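Local coordinates for protein glutamyl-tRNA synthetase (Methanothermobacter thermautotrophicus, PDB 3AII) that probably attaches glutamate to tRNA after activating it with ATP as Glu-AMP, working as a non-discriminating class I aminoacyl-tRNA synthetase, at residues A[191-195]-A[196-200]; A[278-281]-A[282-286]; A[164-168]-A[169-173]. One frame throughout, in Å; residues are numbered along the deposited sequence.

Contact 1: residues A[191-195]-A[196-200]; sequences CTCRP and EEFRE. With ZN (zinc ion), chain D.
The sulfur of C191 does two jobs: it binds the zinc ion and rests against the ring of F198, with SG 3.6 Å from F198 CD2. The approach is oblique, 45° off the ring normal, a sulfur-aromatic contact. C191 SG and C193 SG each lie 2.4 Å from the zinc, and C208 and C210 complete the four-cysteine site. Between the first two ligands, the backbone N-H of C193 reaches back to C191 SG at 3.5 Å, a donor that would probably temper the charge on the metal-bound sulfur. C193 also meets the phenylalanine, but through carbon: its CB packs on F198 CB at 3.9 Å.

These two ligands form a Cys-X-Cys pair in the short link from strand 188-191 to helix 195-203. R194 is the N-cap of that helix, with P195 opening its first turn. F198 N gives a nearly straight bond to R194 O (2.9 Å, N-H...O 168°), and R199 N does the same less directly to P195 O. That turn brings F198 round to the metal, and with CG anti to the backbone N (chi1 -177°) the ring is carried back toward the two cysteines. R236 makes a cation-pi contact with the ring, and C208 touches it too. Toward solvent, one water takes the N-H of R194 and donates to E197 OE1 at 2.8 Å.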
ATOM      1  N   CYS A 191      25.603 -28.578   7.589  1.00 17.92           N
ATOM      2  CA  CYS A 191      24.938 -29.607   8.372  1.00 19.25           C
ATOM      3  C   CYS A 191      24.134 -30.520   7.468  1.00 20.12           C
ATOM      4  O   CYS A 191      23.244 -30.075   6.737  1.00 23.94           O
ATOM      5  CB  CYS A 191      24.020 -28.982   9.409  1.00 19.34           C
ATOM      6  SG  CYS A 191      23.213 -30.207  10.461  1.00 24.38           S
ATOM      7  N   THR A 192      24.453 -31.810   7.548  1.00 25.72           N
ATOM      8  CA  THR A 192      23.792 -32.836   6.757  1.00 32.38           C
ATOM      9  C   THR A 192      22.847 -33.679   7.612  1.00 30.05           C
ATOM     10  O   THR A 192      22.334 -34.694   7.148  1.00 31.55           O
ATOM     11  CB  THR A 192      24.832 -33.778   6.115  1.00 32.91           C
ATOM     12  OG1 THR A 192      25.753 -34.220   7.121  1.00 30.47           O
ATOM     13  CG2 THR A 192      25.608 -33.056   5.016  1.00 31.61           C
ATOM     14  N   CYS A 193      22.631 -33.263   8.859  1.00 26.44           N
ATOM     15  CA  CYS A 193      21.729 -33.970   9.773  1.00 26.63           C
ATOM     16  C   CYS A 193      20.297 -33.928   9.278  1.00 30.28           C
ATOM     17  O   CYS A 193      19.897 -32.987   8.606  1.00 29.19           O
ATOM     18  CB  CYS A 193      21.765 -33.347  11.173  1.00 31.30           C
ATOM     19  SG  CYS A 193      23.328 -33.548  12.065  1.00 28.42           S
ATOM     20  N   ARG A 194      19.520 -34.946   9.629  1.00 31.98           N
ATOM     21  CA  ARG A 194      18.084 -34.889   9.417  1.00 28.75           C
ATOM     22  C   ARG A 194      17.554 -33.789  10.327  1.00 30.02           C
ATOM     23  O   ARG A 194      17.869 -33.764  11.516  1.00 28.02           O
ATOM     24  CB  ARG A 194      17.434 -36.229   9.768  1.00 43.02           C
ATOM     25  CG  ARG A 194      18.072 -37.422   9.071  1.00 58.94           C
ATOM     26  CD  ARG A 194      17.921 -37.342   7.557  1.00 50.34           C
ATOM     27  NE  ARG A 194      18.983 -38.071   6.866  1.00 87.58           N
ATOM     28  CZ  ARG A 194      18.971 -38.377   5.571  1.00 82.54           C
ATOM     29  NH1 ARG A 194      17.939 -38.030   4.812  1.00 67.76           N
ATOM     30  NH2 ARG A 194      19.988 -39.040   5.032  1.00 44.92           N
ATOM     31  N   PRO A 195      16.762 -32.867   9.770  1.00 25.76           N
ATOM     32  CA  PRO A 195      16.292 -31.711  10.537  1.00 27.07           C
ATOM     33  C   PRO A 195      15.706 -32.026  11.921  1.00 29.07           C
ATOM     34  O   PRO A 195      15.988 -31.279  12.852  1.00 28.87           O
ATOM     35  CB  PRO A 195      15.244 -31.091   9.617  1.00 29.31           C
ATOM     36  CG  PRO A 195      15.762 -31.403   8.238  1.00 31.23           C
ATOM     37  CD  PRO A 195      16.397 -32.766   8.343  1.00 30.33           C
ATOM     38  N   GLU A 196      14.910 -33.083  12.061  1.00 29.68           N
ATOM     39  CA  GLU A 196      14.303 -33.385  13.365  1.00 28.39           C
ATOM     40  C   GLU A 196      15.323 -33.896  14.378  1.00 28.97           C
ATOM     41  O   GLU A 196      15.216 -33.625  15.580  1.00 31.90           O
ATOM     42  CB  GLU A 196      13.149 -34.385  13.226  1.00 29.88           C
ATOM     43  CG  GLU A 196      11.933 -33.820  12.520  1.00 25.92           C
ATOM     44  CD  GLU A 196      11.379 -32.589  13.208  1.00 35.71           C
ATOM     45  OE1 GLU A 196      10.878 -31.699  12.497  1.00 32.68           O
ATOM     46  OE2 GLU A 196      11.459 -32.501  14.453  1.00 48.68           O
ATOM     47  N   GLU A 197      16.312 -34.640  13.895  1.00 29.99           N
ATOM     48  CA  GLU A 197      17.372 -35.123  14.768  1.00 28.59           C
ATOM     49  C   GLU A 197      18.257 -33.958  15.210  1.00 40.10           C
ATOM     50  O   GLU A 197      18.671 -33.887  16.369  1.00 30.45           O
ATOM     51  CB  GLU A 197      18.202 -36.206  14.078  1.00 32.19           C
ATOM     52  CG  GLU A 197      18.718 -37.273  15.038  1.00 62.57           C
ATOM     53  CD  GLU A 197      20.218 -37.477  14.948  1.00 80.28           C
ATOM     54  OE1 GLU A 197      20.712 -37.810  13.847  1.00 90.57           O
ATOM     55  OE2 GLU A 197      20.905 -37.310  15.979  1.00 62.77           O
ATOM     56  N   PHE A 198      18.531 -33.037  14.288  1.00 28.90           N
ATOM     57  CA  PHE A 198      19.272 -31.833  14.639  1.00 28.34           C
ATOM     58  C   PHE A 198      18.519 -31.007  15.671  1.00 32.50           C
ATOM     59  O   PHE A 198      19.107 -30.481  16.618  1.00 28.90           O
ATOM     60  CB  PHE A 198      19.561 -30.960  13.406  1.00 28.33           C
ATOM     61  CG  PHE A 198      20.377 -29.744  13.730  1.00 32.20           C
ATOM     62  CD1 PHE A 198      19.763 -28.544  14.046  1.00 25.86           C
ATOM     63  CD2 PHE A 198      21.758 -29.818  13.767  1.00 29.26           C
ATOM     64  CE1 PHE A 198      20.511 -27.433  14.380  1.00 32.29           C
ATOM     65  CE2 PHE A 198      22.514 -28.706  14.102  1.00 25.13           C
ATOM     66  CZ  PHE A 198      21.889 -27.515  14.401  1.00 25.32           C
ATOM     67  N   ARG A 199      17.210 -30.876  15.479  1.00 27.95           N
ATOM     68  CA  ARG A 199      16.397 -30.062  16.371  1.00 30.53           C
ATOM     69  C   ARG A 199      16.431 -30.612  17.794  1.00 29.11           C
ATOM     70  O   ARG A 199      16.505 -29.854  18.765  1.00 31.29           O
ATOM     71  CB  ARG A 199      14.954 -29.994  15.859  1.00 37.68           C
ATOM     72  CG  ARG A 199      14.027 -29.140  16.708  1.00 38.82           C
ATOM     73  CD  ARG A 199      12.618 -29.146  16.144  1.00 52.75           C
ATOM     74  NE  ARG A 199      11.688 -28.411  16.996  1.00 73.89           N
ATOM     75  CZ  ARG A 199      10.425 -28.160  16.676  1.00 91.30           C
ATOM     76  NH1 ARG A 199       9.940 -28.580  15.517  1.00 77.69           N
ATOM     77  NH2 ARG A 199       9.647 -27.485  17.513  1.00 91.50           N
ATOM     78  N   GLU A 200      16.383 -31.935  17.914  1.00 29.03           N
ATOM     79  CA  GLU A 200      16.403 -32.577  19.223  1.00 40.14           C
ATOM     80  C   GLU A 200      17.705 -32.257  19.966  1.00 49.19           C
ATOM     81  O   GLU A 200      17.698 -31.986  21.168  1.00 37.00           O
ATOM     82  CB  GLU A 200      16.223 -34.088  19.072  1.00 43.64           C
ATOM     83  CG  GLU A 200      15.869 -34.808  20.360  1.00 68.53           C
ATOM     84  CD  GLU A 200      15.692 -36.300  20.156  1.00 87.38           C
ATOM     85  OE1 GLU A 200      16.478 -36.892  19.385  1.00 78.35           O
ATOM     86  OE2 GLU A 200      14.771 -36.880  20.768  1.00 90.46           O
TER
HETATM   87 ZN    ZN D1001      24.671 -31.643  11.622  1.00 27.33          ZN
HETATM   88  O   HOH W   1      20.860 -37.190  11.089  1.00 38.11           O

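Contact 2: residues A[278-281]-A[282-286]; sequences VAVD and DHLLG
V278 and D282 lie side by side, one turn apart on helix 274-284, with V278 CG1 3.5 Å from D282 OD2. The valine methyl lies beside the carboxylate but cannot donate a hydrogen bond, and the aspartate's oxygens are satisfied elsewhere: OD1 pairs with R134 and OD2 with R100. Replacing D282 with an alanine would probably leave the guanidinium groups of R134 and R100 without the buried charge they share. D281, on a different face, is paired too, its OD1 with R171 and its OD2 with Y175 and Q168. CG of D281 stands beside the backbone N (chi1 -73°), which turns the acid toward those partners.

The main chain is satisfied in regular alpha-helical fashion. V278 O accepts from D282 N at 2.7 Å, the shortest of four such bonds; A279 O takes the N-H of H283, V280 O that of L284, and D281 O that of L285. Apolar carbon comes close to some of these acceptors, as where L285 CG sits 3.2 Å from D281 O. V280 and L284 lie side by side, V280 CG1 to L284 CD1 3.7 Å, and L284 goes on to T174 and Y178 of helix 172-184. G286 is the first residue to leave helical geometry; its N bonds to H283 O and its phi is positive (74°), a Schellman motif with glycine at the C' position.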
ATOM      1  N   VAL A 278      20.603 -10.244   4.219  1.00 15.85           N
ATOM      2  CA  VAL A 278      20.370  -8.884   4.731  1.00 17.41           C
ATOM      3  C   VAL A 278      21.639  -8.349   5.415  1.00 16.50           C
ATOM      4  O   VAL A 278      22.085  -7.225   5.153  1.00 18.22           O
ATOM      5  CB  VAL A 278      19.152  -8.833   5.685  1.00 16.12           C
ATOM      6  CG1 VAL A 278      19.127  -7.535   6.484  1.00 20.29           C
ATOM      7  CG2 VAL A 278      17.868  -8.995   4.901  1.00 16.37           C
ATOM      8  N   ALA A 279      22.229  -9.154   6.290  1.00 15.24           N
ATOM      9  CA  ALA A 279      23.443  -8.738   6.992  1.00 15.94           C
ATOM     10  C   ALA A 279      24.587  -8.481   6.029  1.00 15.93           C
ATOM     11  O   ALA A 279      25.279  -7.471   6.130  1.00 18.79           O
ATOM     12  CB  ALA A 279      23.854  -9.791   8.021  1.00 17.89           C
ATOM     13  N   VAL A 280      24.809  -9.405   5.098  1.00 14.19           N
ATOM     14  CA  VAL A 280      25.880  -9.232   4.126  1.00 14.82           C
ATOM     15  C   VAL A 280      25.672  -7.946   3.299  1.00 16.26           C
ATOM     16  O   VAL A 280      26.613  -7.157   3.087  1.00 17.36           O
ATOM     17  CB  VAL A 280      26.011 -10.475   3.200  1.00 16.14           C
ATOM     18  CG1 VAL A 280      26.956 -10.177   2.033  1.00 18.11           C
ATOM     19  CG2 VAL A 280      26.538 -11.683   3.993  1.00 16.30           C
ATOM     20  N   ASP A 281      24.445  -7.732   2.840  1.00 15.02           N
ATOM     21  CA  ASP A 281      24.162  -6.576   1.991  1.00 11.75           C
ATOM     22  C   ASP A 281      24.167  -5.272   2.776  1.00 16.68           C
ATOM     23  O   ASP A 281      24.676  -4.265   2.284  1.00 16.93           O
ATOM     24  CB  ASP A 281      22.855  -6.765   1.245  1.00 12.29           C
ATOM     25  CG  ASP A 281      22.985  -7.788   0.130  1.00 13.95           C
ATOM     26  OD1 ASP A 281      24.131  -8.189  -0.183  1.00 16.39           O
ATOM     27  OD2 ASP A 281      21.937  -8.190  -0.409  1.00 16.21           O
ATOM     28  N   ASP A 282      23.640  -5.286   3.993  1.00 15.04           N
ATOM     29  CA  ASP A 282      23.702  -4.074   4.815  1.00 16.22           C
ATOM     30  C   ASP A 282      25.162  -3.673   5.011  1.00 21.43           C
ATOM     31  O   ASP A 282      25.510  -2.494   4.935  1.00 17.12           O
ATOM     32  CB  ASP A 282      23.012  -4.275   6.172  1.00 14.67           C
ATOM     33  CG  ASP A 282      21.501  -4.143   6.096  1.00 19.58           C
ATOM     34  OD1 ASP A 282      20.976  -3.661   5.067  1.00 17.15           O
ATOM     35  OD2 ASP A 282      20.825  -4.514   7.079  1.00 19.14           O
ATOM     36  N   HIS A 283      26.031  -4.647   5.257  1.00 14.56           N
ATOM     37  CA  HIS A 283      27.433  -4.309   5.475  1.00 15.56           C
ATOM     38  C   HIS A 283      28.089  -3.827   4.202  1.00 18.69           C
ATOM     39  O   HIS A 283      28.738  -2.785   4.188  1.00 16.68           O
ATOM     40  CB  HIS A 283      28.234  -5.493   6.010  1.00 15.92           C
ATOM     41  CG  HIS A 283      29.706  -5.236   6.047  1.00 18.75           C
ATOM     42  ND1 HIS A 283      30.297  -4.439   7.004  1.00 24.51           N
ATOM     43  CD2 HIS A 283      30.703  -5.639   5.224  1.00 19.15           C
ATOM     44  CE1 HIS A 283      31.598  -4.372   6.776  1.00 21.67           C
ATOM     45  NE2 HIS A 283      31.871  -5.102   5.709  1.00 22.29           N
ATOM     46  N   LEU A 284      27.934  -4.582   3.120  1.00 14.34           N
ATOM     47  CA  LEU A 284      28.682  -4.242   1.906  1.00 15.70           C
ATOM     48  C   LEU A 284      28.213  -2.950   1.256  1.00 18.10           C
ATOM     49  O   LEU A 284      29.021  -2.250   0.620  1.00 20.98           O
ATOM     50  CB  LEU A 284      28.665  -5.387   0.883  1.00 16.01           C
ATOM     51  CG  LEU A 284      29.402  -6.664   1.286  1.00 17.49           C
ATOM     52  CD1 LEU A 284      29.115  -7.766   0.255  1.00 20.33           C
ATOM     53  CD2 LEU A 284      30.901  -6.410   1.412  1.00 20.74           C
ATOM     54  N   LEU A 285      26.931  -2.631   1.412  1.00 16.07           N
ATOM     55  CA  LEU A 285      26.370  -1.419   0.821  1.00 15.58           C
ATOM     56  C   LEU A 285      26.564  -0.224   1.730  1.00 17.54           C
ATOM     57  O   LEU A 285      26.187   0.885   1.371  1.00 19.62           O
ATOM     58  CB  LEU A 285      24.876  -1.604   0.538  1.00 15.24           C
ATOM     59  CG  LEU A 285      24.628  -2.710  -0.489  1.00 18.02           C
ATOM     60  CD1 LEU A 285      23.138  -3.013  -0.575  1.00 18.85           C
ATOM     61  CD2 LEU A 285      25.174  -2.309  -1.853  1.00 30.04           C
ATOM     62  N   GLY A 286      27.133  -0.460   2.908  1.00 16.33           N
ATOM     63  CA  GLY A 286      27.366   0.621   3.862  1.00 21.02           C
ATOM     64  C   GLY A 286      26.163   1.186   4.612  1.00 18.34           C
ATOM     65  O   GLY A 286      26.195   2.343   5.042  1.00 20.31           O
TER

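Contact 3: residues A[164-168]-A[169-173]; sequences ETVIQ and SDRME
I167 O takes the N-H of D170 at 3.0 Å and Q168 O that of R171 at 2.8 Å, two successive i to i+3 bonds that wind the chain into a short 3-10 turn as it leaves strand 164-167. Both donors stand above the plane of the carbonyl they bond to, that of R171 by 58°, in keeping with the tight winding.

V166 and R171 meet over this turn. CG1 of the valine presses on the aliphatic shaft of the arginine, 3.4 Å from R171 CD, the two side chains lying askew to each other. A bend at chi3 (60°) turns NE off the line of the aliphatic chain and onto D281, its salt-bridge partner. Beside it, Q168 sends an extended chain to the same aspartate through NE2.

Strand 164-167 lies at the edge of the parallel sheet of the catalytic domain, next to 130-135, and the turn hands it over to helix 172-184, with R171 as N-cap. This strand-to-helix connection belongs to the Rossmann-like fold of class I synthetases.

On the other face of the turn, I167 packs with both polar neighbours that follow it: CG2 lies 3.6 Å from S169 OG, and CB 3.8 Å from D170 OD1. The S169 hydroxyl sits between its own backbone N and carbonyl carbon (chi1 60°), where it hydrogen-bonds D137 and R263. R263 also forms a salt bridge with D170 OD2. The remaining oxygen, D170 OD1, accepts from a water that in turn takes the N-H of I167 at 2.8 Å, tying the aspartate back to the last residue of the strand.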
ATOM      1  N   GLU A 164      20.439   4.355  -5.084  1.00 14.43           N
ATOM      2  CA  GLU A 164      20.991   3.129  -5.661  1.00 13.20           C
ATOM      3  C   GLU A 164      19.904   2.093  -5.659  1.00 14.81           C
ATOM      4  O   GLU A 164      19.071   2.064  -4.742  1.00 15.07           O
ATOM      5  CB  GLU A 164      22.135   2.582  -4.810  1.00 18.46           C
ATOM      6  CG  GLU A 164      23.439   3.271  -5.006  1.00 30.73           C
ATOM      7  CD  GLU A 164      24.646   2.494  -4.469  1.00 19.29           C
ATOM      8  OE1 GLU A 164      24.553   1.301  -4.061  1.00 21.87           O
ATOM      9  OE2 GLU A 164      25.714   3.100  -4.490  1.00 24.32           O
ATOM     10  N   THR A 165      19.908   1.247  -6.686  1.00 13.90           N
ATOM     11  CA  THR A 165      18.984   0.118  -6.743  1.00 14.91           C
ATOM     12  C   THR A 165      19.822  -1.152  -6.858  1.00 14.58           C
ATOM     13  O   THR A 165      20.700  -1.252  -7.727  1.00 14.30           O
ATOM     14  CB  THR A 165      18.031   0.181  -7.953  1.00 15.77           C
ATOM     15  OG1 THR A 165      17.147   1.300  -7.831  1.00 18.14           O
ATOM     16  CG2 THR A 165      17.169  -1.070  -8.012  1.00 16.22           C
ATOM     17  N   VAL A 166      19.552  -2.110  -5.975  1.00 12.90           N
ATOM     18  CA  VAL A 166      20.322  -3.342  -5.908  1.00 13.07           C
ATOM     19  C   VAL A 166      19.316  -4.483  -5.930  1.00 15.94           C
ATOM     20  O   VAL A 166      18.270  -4.390  -5.294  1.00 15.62           O
ATOM     21  CB  VAL A 166      21.143  -3.394  -4.607  1.00 16.96           C
ATOM     22  CG1 VAL A 166      21.798  -4.761  -4.422  1.00 21.78           C
ATOM     23  CG2 VAL A 166      22.203  -2.300  -4.601  1.00 19.65           C
ATOM     24  N   ILE A 167      19.597  -5.533  -6.698  1.00 14.34           N
ATOM     25  CA  ILE A 167      18.679  -6.678  -6.743  1.00 14.41           C
ATOM     26  C   ILE A 167      19.414  -7.916  -6.221  1.00 14.04           C
ATOM     27  O   ILE A 167      20.488  -8.263  -6.701  1.00 15.07           O
ATOM     28  CB  ILE A 167      18.147  -6.918  -8.166  1.00 13.28           C
ATOM     29  CG1 ILE A 167      17.351  -5.702  -8.662  1.00 17.92           C
ATOM     30  CG2 ILE A 167      17.223  -8.147  -8.208  1.00 15.05           C
ATOM     31  CD1 ILE A 167      17.016  -5.782 -10.148  1.00 26.89           C
ATOM     32  N   GLN A 168      18.864  -8.575  -5.209  1.00 12.74           N
ATOM     33  CA  GLN A 168      19.622  -9.630  -4.548  1.00 12.20           C
ATOM     34  C   GLN A 168      19.939 -10.830  -5.436  1.00 12.94           C
ATOM     35  O   GLN A 168      20.977 -11.463  -5.255  1.00 13.84           O
ATOM     36  CB  GLN A 168      18.948 -10.071  -3.243  1.00 12.90           C
ATOM     37  CG  GLN A 168      19.027  -9.007  -2.156  1.00 13.80           C
ATOM     38  CD  GLN A 168      18.635  -9.536  -0.788  1.00 18.86           C
ATOM     39  OE1 GLN A 168      17.659 -10.264  -0.658  1.00 17.49           O
ATOM     40  NE2 GLN A 168      19.406  -9.175   0.236  1.00 18.73           N
ATOM     41  N   SER A 169      19.072 -11.127  -6.400  1.00 15.29           N
ATOM     42  CA  SER A 169      19.342 -12.281  -7.252  1.00 16.65           C
ATOM     43  C   SER A 169      20.513 -12.028  -8.200  1.00 19.99           C
ATOM     44  O   SER A 169      21.023 -12.960  -8.816  1.00 17.52           O
ATOM     45  CB  SER A 169      18.090 -12.718  -8.025  1.00 12.95           C
ATOM     46  OG  SER A 169      17.620 -11.680  -8.854  1.00 16.62           O
ATOM     47  N   ASP A 170      20.967 -10.778  -8.289  1.00 15.04           N
ATOM     48  CA  ASP A 170      22.178 -10.468  -9.049  1.00 16.80           C
ATOM     49  C   ASP A 170      23.429 -10.706  -8.215  1.00 17.85           C
ATOM     50  O   ASP A 170      24.554 -10.591  -8.718  1.00 16.79           O
ATOM     51  CB  ASP A 170      22.199  -8.991  -9.455  1.00 15.65           C
ATOM     52  CG  ASP A 170      21.322  -8.689 -10.651  1.00 21.44           C
ATOM     53  OD1 ASP A 170      20.859  -7.532 -10.744  1.00 22.39           O
ATOM     54  OD2 ASP A 170      21.113  -9.582 -11.496  1.00 24.32           O
ATOM     55  N   ARG A 171      23.235 -11.008  -6.933  1.00 14.76           N
ATOM     56  CA  ARG A 171      24.335 -11.060  -5.977  1.00 12.32           C
ATOM     57  C   ARG A 171      24.666 -12.456  -5.466  1.00 15.41           C
ATOM     58  O   ARG A 171      25.367 -12.601  -4.466  1.00 15.12           O
ATOM     59  CB  ARG A 171      24.030 -10.121  -4.785  1.00 15.41           C
ATOM     60  CG  ARG A 171      23.925  -8.646  -5.212  1.00 15.19           C
ATOM     61  CD  ARG A 171      23.467  -7.710  -4.085  1.00 15.59           C
ATOM     62  NE  ARG A 171      24.362  -7.697  -2.924  1.00 13.88           N
ATOM     63  CZ  ARG A 171      25.476  -6.966  -2.845  1.00 17.54           C
ATOM     64  NH1 ARG A 171      25.864  -6.209  -3.869  1.00 19.46           N
ATOM     65  NH2 ARG A 171      26.223  -7.011  -1.747  1.00 19.18           N
ATOM     66  N   MET A 172      24.185 -13.496  -6.150  1.00 13.59           N
ATOM     67  CA  MET A 172      24.400 -14.852  -5.625  1.00 16.25           C
ATOM     68  C   MET A 172      25.871 -15.174  -5.332  1.00 17.41           C
ATOM     69  O   MET A 172      26.185 -15.744  -4.283  1.00 15.22           O
ATOM     70  CB  MET A 172      23.771 -15.907  -6.547  1.00 16.12           C
ATOM     71  CG  MET A 172      22.305 -15.659  -6.851  1.00 20.78           C
ATOM     72  SD  MET A 172      21.291 -15.826  -5.368  1.00 23.43           S
ATOM     73  CE  MET A 172      21.619 -17.544  -5.013  1.00 19.77           C
ATOM     74  N   GLU A 173      26.786 -14.821  -6.239  1.00 13.67           N
ATOM     75  CA  GLU A 173      28.195 -15.139  -6.029  1.00 15.22           C
ATOM     76  C   GLU A 173      28.767 -14.397  -4.831  1.00 14.32           C
ATOM     77  O   GLU A 173      29.723 -14.848  -4.204  1.00 15.68           O
ATOM     78  CB  GLU A 173      29.021 -14.876  -7.293  1.00 16.83           C
ATOM     79  CG  GLU A 173      28.564 -15.719  -8.468  1.00 18.60           C
ATOM     80  CD  GLU A 173      28.873 -17.198  -8.271  1.00 31.72           C
ATOM     81  OE1 GLU A 173      29.763 -17.522  -7.446  1.00 29.47           O
ATOM     82  OE2 GLU A 173      28.227 -18.030  -8.949  1.00 31.54           O
TER
HETATM   83  O   HOH W   2      21.415  -5.399  -8.883  1.00 25.87           O

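How the contacts relate
Contacts 2 and 3 touch, their centres about 11 Å apart. D281 is the shared point: its OD1 lies 2.8 Å from R171 NE and its OD2 2.8 Å from Q168 NE2, joining helix 274-284 to the turn after strand 164-167. Around this polar core L284 CD1 packs on R171 NH2 at 3.6 Å and L285 CD2 on V166 CG2 at 4.0 Å. Contact 2 also reaches, through R100, the strand just ahead of the predicted HIGH motif of the ATP-binding fold. Contact 1 with its zinc stands apart, about 17 Å from either at the nearest atoms, though all three belong to the catalytic domain.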